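Long-range contacts in probable N-acetyl-gamma-glutamyl-phosphate reductase, chloroplastic (Oryza sativa, PDB 2CVO), which probably catalyses the NADPH-dependent reduction of N-acetyl-gamma-glutamyl phosphate to N-acetylglutamate semialdehyde, a step of L-arginine biosynthesis in the chloroplast: residues K19-G30 against P47-T55; A218-H229 against S250-M258. One frame throughout, in Å; residues are numbered along the deposited sequence.

Interaction 1 is complete before interaction 2 begins along the chain, and the two sit on opposite sides of the chain's centre. Their own centres are 36 Å apart, and their nearest atoms remain about 19 Å from each other. K19-G30 and P47-T55 pair at one margin of the parallel sheet of the NAD-binding domain, where strand 49-55 is outermost within this chain. A218-H229 and S250-M258 meet at a margin of the mixed sheet in the dimerisation domain. Interaction 1 touches no other chain, whereas interaction 2 lies among the subunits of the homotetramer and, through His229, comes close to Cys170, the probable active-site cysteine.

Interaction 1: residues K19-G30 against P47-T55; sequences KSGEEVRIAVLG and PQFRIKVMT
Pro47 starts the pairing: its O accepts the N-H of Ser20 at 2.9 Å. Gln48 O then takes Val24 N, while Gln48 CG lies 3.2 Å from Glu22 O. Phe49 lies alongside Val24, its CD1 3.9 Å from Val24 CB; Leu347 of helix 336-351 touches the Phe49 side chain. On the other face Arg50 runs across Glu23, whose OE1 lies in the guanidinium plane at its edge, a long ion pair with the two flat groups 78° apart. Ile51 sends its side chain to the Phe49 face, onto helix 34-43. Lys52 reaches back, bent at chi2 (-58°) and chi4 (-56°), and its NZ makes a salt bridge with Glu23 OE2 at 2.7 Å from above the carboxylate plane, one carboxylate serving both Lys52 and, at long range, Arg50. Lys52 CG lies 3.4 Å above the plane of the Arg25 guanidinium, displaced toward its rim. Ile26 O grips Lys52 N at 2.8 Å and, weakly, Val53 N, which makes a beta bulge. Beyond it Val53 O receives Val28 N, and Thr55 OG1 accepts Gly30 N at 3.1 Å. Two parallel strands joined through helix 34-43 form the opening beta-alpha-beta unit of a Rossmann-type NAD-binding domain.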
loop_
_atom_site.group_PDB
_atom_site.type_symbol
_atom_site.label_atom_id
_atom_site.label_comp_id
_atom_site.label_asym_id
_atom_site.label_seq_id
_atom_site.Cartn_x
_atom_site.Cartn_y
_atom_site.Cartn_z
ATOM N N LYS A 19 -32.680 -7.439 15.103
ATOM C CA LYS A 19 -33.383 -8.756 15.109
ATOM C C LYS A 19 -34.899 -8.598 14.943
ATOM O O LYS A 19 -35.580 -8.094 15.838
ATOM C CB LYS A 19 -33.073 -9.507 16.414
ATOM C CG LYS A 19 -31.696 -10.170 16.443
ATOM C CD LYS A 19 -31.415 -10.853 17.782
ATOM C CE LYS A 19 -30.218 -11.802 17.692
ATOM N NZ LYS A 19 -28.974 -11.139 17.205
ATOM N N SER A 20 -35.422 -9.025 13.795
ATOM C CA SER A 20 -36.858 -8.933 13.520
ATOM C C SER A 20 -37.504 -10.316 13.430
ATOM O O SER A 20 -36.820 -11.315 13.210
ATOM C CB SER A 20 -37.108 -8.164 12.218
ATOM O OG SER A 20 -36.657 -6.823 12.316
ATOM N N GLY A 21 -38.824 -10.351 13.600
ATOM C CA GLY A 21 -39.581 -11.594 13.563
ATOM C C GLY A 21 -39.054 -12.763 12.750
ATOM O O GLY A 21 -38.547 -12.596 11.642
ATOM N N GLU A 22 -39.194 -13.960 13.317
ATOM C CA GLU A 22 -38.760 -15.202 12.682
ATOM C C GLU A 22 -37.257 -15.321 12.467
ATOM O O GLU A 22 -36.718 -14.858 11.461
ATOM C CB GLU A 22 -39.485 -15.397 11.348
ATOM C CG GLU A 22 -40.571 -16.459 11.397
ATOM C CD GLU A 22 -40.018 -17.834 11.725
ATOM O OE1 GLU A 22 -39.390 -17.987 12.797
ATOM O OE2 GLU A 22 -40.210 -18.762 10.910
ATOM N N GLU A 23 -36.590 -15.967 13.417
ATOM C CA GLU A 23 -35.151 -16.162 13.341
ATOM C C GLU A 23 -34.803 -17.428 12.563
ATOM O O GLU A 23 -35.466 -18.455 12.700
ATOM C CB GLU A 23 -34.552 -16.234 14.753
ATOM C CG GLU A 23 -33.050 -16.509 14.783
ATOM C CD GLU A 23 -32.429 -16.281 16.153
ATOM O OE1 GLU A 23 -32.423 -15.121 16.620
ATOM O OE2 GLU A 23 -31.946 -17.260 16.762
ATOM N N VAL A 24 -33.763 -17.334 11.739
ATOM C CA VAL A 24 -33.293 -18.455 10.936
ATOM C C VAL A 24 -31.954 -18.917 11.504
ATOM O O VAL A 24 -30.992 -18.153 11.529
ATOM C CB VAL A 24 -33.094 -18.037 9.461
ATOM C CG1 VAL A 24 -32.624 -19.227 8.641
ATOM C CG2 VAL A 24 -34.390 -17.478 8.899
ATOM N N ARG A 25 -31.895 -20.162 11.964
ATOM C CA ARG A 25 -30.670 -20.706 12.547
ATOM C C ARG A 25 -29.674 -21.103 11.464
ATOM O O ARG A 25 -29.941 -21.987 10.650
ATOM C CB ARG A 25 -31.012 -21.902 13.442
ATOM C CG ARG A 25 -32.055 -21.572 14.517
ATOM C CD ARG A 25 -32.376 -22.772 15.408
ATOM N NE ARG A 25 -31.303 -23.074 16.356
ATOM C CZ ARG A 25 -31.043 -22.364 17.453
ATOM N NH1 ARG A 25 -31.779 -21.301 17.755
ATOM N NH2 ARG A 25 -30.039 -22.716 18.248
ATOM N N ILE A 26 -28.516 -20.445 11.474
ATOM C CA ILE A 26 -27.473 -20.678 10.477
ATOM C C ILE A 26 -26.268 -21.488 10.942
ATOM O O ILE A 26 -25.788 -21.338 12.065
ATOM C CB ILE A 26 -26.913 -19.335 9.934
ATOM C CG1 ILE A 26 -28.046 -18.475 9.365
ATOM C CG2 ILE A 26 -25.825 -19.607 8.891
ATOM C CD1 ILE A 26 -28.811 -19.116 8.237
ATOM N N ALA A 27 -25.772 -22.331 10.046
ATOM C CA ALA A 27 -24.593 -23.134 10.317
ATOM C C ALA A 27 -23.557 -22.731 9.273
ATOM O O ALA A 27 -23.889 -22.560 8.101
ATOM C CB ALA A 27 -24.915 -24.616 10.192
ATOM N N VAL A 28 -22.310 -22.561 9.704
ATOM C CA VAL A 28 -21.231 -22.191 8.800
ATOM C C VAL A 28 -20.114 -23.217 8.919
ATOM O O VAL A 28 -19.432 -23.288 9.944
ATOM C CB VAL A 28 -20.666 -20.791 9.137
ATOM C CG1 VAL A 28 -19.675 -20.355 8.058
ATOM C CG2 VAL A 28 -21.797 -19.788 9.264
ATOM N N LEU A 29 -19.934 -24.017 7.874
ATOM C CA LEU A 29 -18.902 -25.044 7.867
ATOM C C LEU A 29 -17.637 -24.499 7.206
ATOM O O LEU A 29 -17.682 -23.998 6.084
ATOM C CB LEU A 29 -19.400 -26.286 7.113
ATOM C CG LEU A 29 -20.845 -26.744 7.388
ATOM C CD1 LEU A 29 -21.065 -28.121 6.769
ATOM C CD2 LEU A 29 -21.117 -26.794 8.886
ATOM N N GLY A 30 -16.510 -24.600 7.906
ATOM C CA GLY A 30 -15.258 -24.099 7.364
ATOM C C GLY A 30 -15.241 -22.585 7.459
ATOM O O GLY A 30 -15.127 -21.886 6.450
ATOM N N PRO A 47 -31.007 -9.036 10.327
ATOM C CA PRO A 47 -32.046 -9.103 11.363
ATOM C C PRO A 47 -32.696 -10.471 11.610
ATOM O O PRO A 47 -33.341 -10.669 12.641
ATOM C CB PRO A 47 -33.051 -8.038 10.916
ATOM C CG PRO A 47 -32.876 -7.997 9.427
ATOM C CD PRO A 47 -31.379 -8.075 9.274
ATOM N N GLN A 48 -32.531 -11.412 10.684
ATOM C CA GLN A 48 -33.108 -12.742 10.871
ATOM C C GLN A 48 -32.063 -13.846 10.946
ATOM O O GLN A 48 -32.130 -14.701 11.826
ATOM C CB GLN A 48 -34.117 -13.074 9.760
ATOM C CG GLN A 48 -35.465 -12.369 9.905
ATOM C CD GLN A 48 -35.538 -11.055 9.151
ATOM O OE1 GLN A 48 -36.413 -10.228 9.409
ATOM N NE2 GLN A 48 -34.628 -10.864 8.201
ATOM N N PHE A 49 -31.104 -13.835 10.024
ATOM C CA PHE A 49 -30.056 -14.853 10.007
ATOM C C PHE A 49 -29.196 -14.743 11.261
ATOM O O PHE A 49 -28.665 -13.675 11.566
ATOM C CB PHE A 49 -29.173 -14.697 8.762
ATOM C CG PHE A 49 -29.870 -15.022 7.464
ATOM C CD1 PHE A 49 -31.236 -15.300 7.428
ATOM C CD2 PHE A 49 -29.154 -15.045 6.269
ATOM C CE1 PHE A 49 -31.879 -15.594 6.225
ATOM C CE2 PHE A 49 -29.784 -15.338 5.060
ATOM C CZ PHE A 49 -31.150 -15.613 5.038
ATOM N N ARG A 50 -29.062 -15.849 11.984
ATOM C CA ARG A 50 -28.270 -15.877 13.210
ATOM C C ARG A 50 -27.424 -17.139 13.268
ATOM O O ARG A 50 -27.951 -18.247 13.266
ATOM C CB ARG A 50 -29.192 -15.805 14.434
ATOM C CG ARG A 50 -29.141 -14.472 15.180
ATOM C CD ARG A 50 -28.105 -14.496 16.303
ATOM N NE ARG A 50 -28.612 -15.184 17.491
ATOM C CZ ARG A 50 -27.872 -15.522 18.544
ATOM N NH1 ARG A 50 -26.574 -15.243 18.573
ATOM N NH2 ARG A 50 -28.432 -16.140 19.576
ATOM N N ILE A 51 -26.106 -16.962 13.317
ATOM C CA ILE A 51 -25.181 -18.085 13.370
ATOM C C ILE A 51 -25.309 -18.868 14.673
ATOM O O ILE A 51 -25.239 -18.301 15.761
ATOM C CB ILE A 51 -23.720 -17.607 13.223
ATOM C CG1 ILE A 51 -23.535 -16.923 11.866
ATOM C CG2 ILE A 51 -22.768 -18.790 13.360
ATOM C CD1 ILE A 51 -22.167 -16.306 11.666
ATOM N N LYS A 52 -25.494 -20.179 14.551
ATOM C CA LYS A 52 -25.623 -21.042 15.716
ATOM C C LYS A 52 -24.540 -22.113 15.747
ATOM O O LYS A 52 -24.246 -22.675 16.803
ATOM C CB LYS A 52 -27.007 -21.696 15.743
ATOM C CG LYS A 52 -28.122 -20.764 16.191
ATOM C CD LYS A 52 -27.845 -20.216 17.589
ATOM C CE LYS A 52 -29.046 -19.470 18.148
ATOM N NZ LYS A 52 -29.486 -18.378 17.238
ATOM N N VAL A 53 -23.941 -22.389 14.592
ATOM C CA VAL A 53 -22.888 -23.396 14.508
ATOM C C VAL A 53 -21.787 -22.996 13.529
ATOM O O VAL A 53 -22.065 -22.568 12.412
ATOM C CB VAL A 53 -23.456 -24.767 14.055
ATOM C CG1 VAL A 53 -22.377 -25.829 14.134
ATOM C CG2 VAL A 53 -24.647 -25.154 14.916
ATOM N N MET A 54 -20.535 -23.132 13.954
ATOM C CA MET A 54 -19.396 -22.809 13.097
ATOM C C MET A 54 -18.355 -23.905 13.266
ATOM O O MET A 54 -18.080 -24.334 14.387
ATOM C CB MET A 54 -18.785 -21.454 13.468
ATOM C CG MET A 54 -19.722 -20.269 13.324
ATOM S SD MET A 54 -18.852 -18.678 13.424
ATOM C CE MET A 54 -18.662 -18.502 15.188
ATOM N N THR A 55 -17.772 -24.357 12.159
ATOM C CA THR A 55 -16.779 -25.418 12.221
ATOM C C THR A 55 -15.454 -25.067 11.559
ATOM O O THR A 55 -15.403 -24.300 10.599
ATOM C CB THR A 55 -17.296 -26.712 11.560
ATOM O OG1 THR A 55 -17.293 -26.557 10.136
ATOM C CG2 THR A 55 -18.711 -27.020 12.024
#

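Interaction 2: residues A218-H229 against S250-M258; sequences AEGIHAYGIKGH and SFTPNLICM
Leu255 N donates to His222 O at 2.8 Å, nearly along the C=O axis, and Tyr224 N donates to Pro253 O at 3.1 Å from above the carbonyl plane. Between these bonds Ala223 and Asn254 face each other as a non-hydrogen-bonded antiparallel pair. Three waters extend the join. One lies within hydrogen-bonding distance of Gly220 O and Leu255 O, bridging the segments. The other two both donate to Phe251 O, one linking it to Gly225 O and Gly228 N, the other to Lys227 N and Thr252 OG1.

Tyr224 and Pro253 carry the packing. The tyrosine CG stands between backbone N and carbonyl carbon (chi1 64°), which swings the ring across the proline; Pro253 CG sits 3.7 Å from the ring centroid, 9° off the normal, as a CH-pi contact. The ring's edge meets Leu255 N, 3.5 Å from Tyr224 CE1, and the tyrosine OH is hydrogen-bonded to Tyr171 OH. With an alanine here, Pro253 would probably lose its aromatic cover and Tyr171 its hydroxyl partner. Leu255 CB makes a CH-pi contact over one face of the His222 ring, offset toward the rim; His222 ND1 is hydrogen-bonded to Arg305 of a neighbouring subunit. Phe251 points its edge at the face of His229, the planes 71° apart and CE2 3.9 Å from His229 CG, while His229 ND1 caps His231 N. Toward the other end, Ile221 CG2 packs on Ile256 CD1 at 3.8 Å.

The short, weakly bonded strand 222-223 borders the mixed sheet of the dimerisation domain next to strand 250-256, and Lys227 is salt-bridged to Glu319 of the same neighbouring subunit. His229, just before the turn into helix 231-243, has its side chain about 7 Å from that of Cys170, placing this end beside the probable active site.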
loop_
_atom_site.group_PDB
_atom_site.type_symbol
_atom_site.label_atom_id
_atom_site.label_comp_id
_atom_site.label_asym_id
_atom_site.label_seq_id
_atom_site.Cartn_x
_atom_site.Cartn_y
_atom_site.Cartn_z
ATOM N N ALA A 218 3.099 -6.223 -2.194
ATOM C CA ALA A 218 3.037 -4.767 -2.189
ATOM C C ALA A 218 3.862 -4.087 -3.274
ATOM O O ALA A 218 4.967 -4.528 -3.606
ATOM C CB ALA A 218 3.455 -4.236 -0.813
ATOM N N GLU A 219 3.303 -3.008 -3.820
ATOM C CA GLU A 219 3.958 -2.210 -4.849
ATOM C C GLU A 219 4.361 -3.001 -6.085
ATOM O O GLU A 219 5.442 -2.795 -6.640
ATOM C CB GLU A 219 5.188 -1.508 -4.253
ATOM C CG GLU A 219 4.837 -0.467 -3.186
ATOM C CD GLU A 219 4.004 0.677 -3.753
ATOM O OE1 GLU A 219 4.489 1.362 -4.680
ATOM O OE2 GLU A 219 2.869 0.891 -3.279
ATOM N N GLY A 220 3.487 -3.902 -6.520
ATOM C CA GLY A 220 3.780 -4.695 -7.698
ATOM C C GLY A 220 2.575 -5.505 -8.116
ATOM O O GLY A 220 1.645 -5.698 -7.326
ATOM N N ILE A 221 2.578 -5.961 -9.364
ATOM C CA ILE A 221 1.487 -6.773 -9.884
ATOM C C ILE A 221 2.059 -7.798 -10.845
ATOM O O ILE A 221 3.190 -7.666 -11.305
ATOM C CB ILE A 221 0.444 -5.934 -10.669
ATOM C CG1 ILE A 221 1.086 -5.349 -11.930
ATOM C CG2 ILE A 221 -0.125 -4.837 -9.783
ATOM C CD1 ILE A 221 0.121 -4.556 -12.803
ATOM N N HIS A 222 1.268 -8.821 -11.144
ATOM C CA HIS A 222 1.684 -9.860 -12.075
ATOM C C HIS A 222 0.499 -10.724 -12.452
ATOM O O HIS A 222 -0.465 -10.842 -11.690
ATOM C CB HIS A 222 2.776 -10.750 -11.469
ATOM C CG HIS A 222 2.356 -11.467 -10.221
ATOM N ND1 HIS A 222 2.459 -10.904 -8.966
ATOM C CD2 HIS A 222 1.849 -12.710 -10.035
ATOM C CE1 HIS A 222 2.033 -11.769 -8.060
ATOM N NE2 HIS A 222 1.657 -12.873 -8.682
ATOM N N ALA A 223 0.578 -11.324 -13.634
ATOM C CA ALA A 223 -0.470 -12.209 -14.108
ATOM C C ALA A 223 -0.207 -13.589 -13.514
ATOM O O ALA A 223 0.897 -13.868 -13.047
ATOM C CB ALA A 223 -0.446 -12.283 -15.640
ATOM N N TYR A 224 -1.226 -14.442 -13.520
ATOM C CA TYR A 224 -1.095 -15.806 -13.022
ATOM C C TYR A 224 -2.113 -16.703 -13.729
ATOM O O TYR A 224 -2.944 -16.221 -14.494
ATOM C CB TYR A 224 -1.296 -15.868 -11.498
ATOM C CG TYR A 224 -2.680 -15.486 -11.007
ATOM C CD1 TYR A 224 -3.046 -14.149 -10.859
ATOM C CD2 TYR A 224 -3.613 -16.468 -10.660
ATOM C CE1 TYR A 224 -4.306 -13.793 -10.369
ATOM C CE2 TYR A 224 -4.877 -16.125 -10.173
ATOM C CZ TYR A 224 -5.214 -14.785 -10.028
ATOM O OH TYR A 224 -6.453 -14.439 -9.529
ATOM N N GLY A 225 -2.032 -18.006 -13.479
ATOM C CA GLY A 225 -2.948 -18.941 -14.106
ATOM C C GLY A 225 -3.108 -18.721 -15.601
ATOM O O GLY A 225 -4.175 -18.974 -16.154
ATOM N N ILE A 226 -2.052 -18.252 -16.259
ATOM C CA ILE A 226 -2.115 -18.000 -17.690
ATOM C C ILE A 226 -2.559 -19.258 -18.424
ATOM O O ILE A 226 -1.919 -20.315 -18.339
ATOM C CB ILE A 226 -0.757 -17.522 -18.230
ATOM C CG1 ILE A 226 -0.366 -16.213 -17.536
ATOM C CG2 ILE A 226 -0.844 -17.305 -19.739
ATOM C CD1 ILE A 226 1.021 -15.710 -17.892
ATOM N N LYS A 227 -3.668 -19.122 -19.146
ATOM C CA LYS A 227 -4.265 -20.227 -19.881
ATOM C C LYS A 227 -4.307 -21.463 -18.984
ATOM O O LYS A 227 -3.430 -22.331 -19.050
ATOM C CB LYS A 227 -3.474 -20.534 -21.154
ATOM C CG LYS A 227 -4.134 -21.607 -22.008
ATOM C CD LYS A 227 -3.293 -21.991 -23.211
ATOM C CE LYS A 227 -3.968 -23.101 -23.996
ATOM N NZ LYS A 227 -3.200 -23.470 -25.216
ATOM N N GLY A 228 -5.321 -21.530 -18.131
ATOM C CA GLY A 228 -5.445 -22.668 -17.248
ATOM C C GLY A 228 -5.925 -22.329 -15.855
ATOM O O GLY A 228 -5.425 -22.881 -14.878
ATOM N N HIS A 229 -6.884 -21.417 -15.749
ATOM C CA HIS A 229 -7.423 -21.054 -14.445
ATOM C C HIS A 229 -8.764 -21.765 -14.284
ATOM O O HIS A 229 -9.547 -21.837 -15.231
ATOM C CB HIS A 229 -7.591 -19.537 -14.343
ATOM C CG HIS A 229 -7.938 -19.057 -12.969
ATOM N ND1 HIS A 229 -9.202 -19.177 -12.434
ATOM C CD2 HIS A 229 -7.182 -18.460 -12.016
ATOM C CE1 HIS A 229 -9.211 -18.671 -11.213
ATOM N NE2 HIS A 229 -7.997 -18.230 -10.935
ATOM N N SER A 250 -10.676 -16.173 -23.785
ATOM C CA SER A 250 -9.293 -15.915 -23.422
ATOM C C SER A 250 -9.418 -15.207 -22.073
ATOM O O SER A 250 -9.942 -14.101 -22.001
ATOM C CB SER A 250 -8.627 -14.986 -24.438
ATOM O OG SER A 250 -7.303 -14.682 -24.034
ATOM N N PHE A 251 -8.949 -15.849 -21.011
ATOM C CA PHE A 251 -9.041 -15.281 -19.670
ATOM C C PHE A 251 -7.669 -15.213 -19.008
ATOM O O PHE A 251 -6.979 -16.228 -18.908
ATOM C CB PHE A 251 -9.983 -16.142 -18.818
ATOM C CG PHE A 251 -10.075 -15.717 -17.374
ATOM C CD1 PHE A 251 -10.791 -14.580 -17.010
ATOM C CD2 PHE A 251 -9.464 -16.477 -16.374
ATOM C CE1 PHE A 251 -10.904 -14.206 -15.661
ATOM C CE2 PHE A 251 -9.567 -16.114 -15.027
ATOM C CZ PHE A 251 -10.292 -14.974 -14.670
ATOM N N THR A 252 -7.281 -14.020 -18.557
ATOM C CA THR A 252 -5.992 -13.838 -17.894
ATOM C C THR A 252 -6.155 -13.021 -16.615
ATOM O O THR A 252 -6.422 -11.816 -16.662
ATOM C CB THR A 252 -4.977 -13.118 -18.810
ATOM O OG1 THR A 252 -4.844 -13.840 -20.038
ATOM C CG2 THR A 252 -3.607 -13.043 -18.134
ATOM N N PRO A 253 -6.015 -13.671 -15.451
ATOM C CA PRO A 253 -6.154 -12.953 -14.181
ATOM C C PRO A 253 -4.834 -12.297 -13.773
ATOM O O PRO A 253 -3.759 -12.715 -14.215
ATOM C CB PRO A 253 -6.583 -14.055 -13.219
ATOM C CG PRO A 253 -5.793 -15.235 -13.719
ATOM C CD PRO A 253 -5.924 -15.129 -15.231
ATOM N N ASN A 254 -4.920 -11.263 -12.948
ATOM C CA ASN A 254 -3.734 -10.556 -12.475
ATOM C C ASN A 254 -3.901 -10.251 -10.993
ATOM O O ASN A 254 -4.941 -9.741 -10.572
ATOM C CB ASN A 254 -3.537 -9.246 -13.241
ATOM C CG ASN A 254 -3.488 -9.446 -14.740
ATOM O OD1 ASN A 254 -4.511 -9.715 -15.379
ATOM N ND2 ASN A 254 -2.299 -9.321 -15.313
ATOM N N LEU A 255 -2.874 -10.561 -10.207
ATOM C CA LEU A 255 -2.919 -10.327 -8.769
ATOM C C LEU A 255 -2.479 -8.891 -8.470
ATOM O O LEU A 255 -1.333 -8.506 -8.719
ATOM C CB LEU A 255 -2.016 -11.336 -8.053
ATOM C CG LEU A 255 -2.216 -11.526 -6.543
ATOM C CD1 LEU A 255 -3.669 -11.844 -6.256
ATOM C CD2 LEU A 255 -1.327 -12.650 -6.035
ATOM N N ILE A 256 -3.399 -8.096 -7.939
ATOM C CA ILE A 256 -3.101 -6.706 -7.637
ATOM C C ILE A 256 -2.693 -6.495 -6.190
ATOM O O ILE A 256 -3.102 -7.243 -5.301
ATOM C CB ILE A 256 -4.316 -5.802 -7.954
ATOM C CG1 ILE A 256 -4.802 -6.069 -9.382
ATOM C CG2 ILE A 256 -3.930 -4.335 -7.812
ATOM C CD1 ILE A 256 -3.720 -5.883 -10.442
ATOM N N CYS A 257 -1.872 -5.474 -5.963
ATOM C CA CYS A 257 -1.414 -5.146 -4.620
ATOM C C CYS A 257 -2.454 -4.333 -3.843
ATOM O O CYS A 257 -2.266 -3.150 -3.567
ATOM C CB CYS A 257 -0.082 -4.386 -4.682
ATOM S SG CYS A 257 -0.006 -3.107 -5.956
ATOM N N MET A 258 -3.561 -4.990 -3.516
ATOM C CA MET A 258 -4.648 -4.400 -2.747
ATOM C C MET A 258 -5.345 -5.584 -2.100
ATOM O O MET A 258 -5.335 -6.687 -2.650
ATOM C CB MET A 258 -5.621 -3.636 -3.649
ATOM C CG MET A 258 -6.326 -4.484 -4.697
ATOM S SD MET A 258 -7.182 -3.420 -5.886
ATOM C CE MET A 258 -8.145 -4.634 -6.801
HETATM O O HOH W 1 0.579 -8.024 -6.600
HETATM O O HOH W 2 -6.670 -18.644 -17.572
HETATM O O HOH W 3 -4.677 -16.559 -20.244
#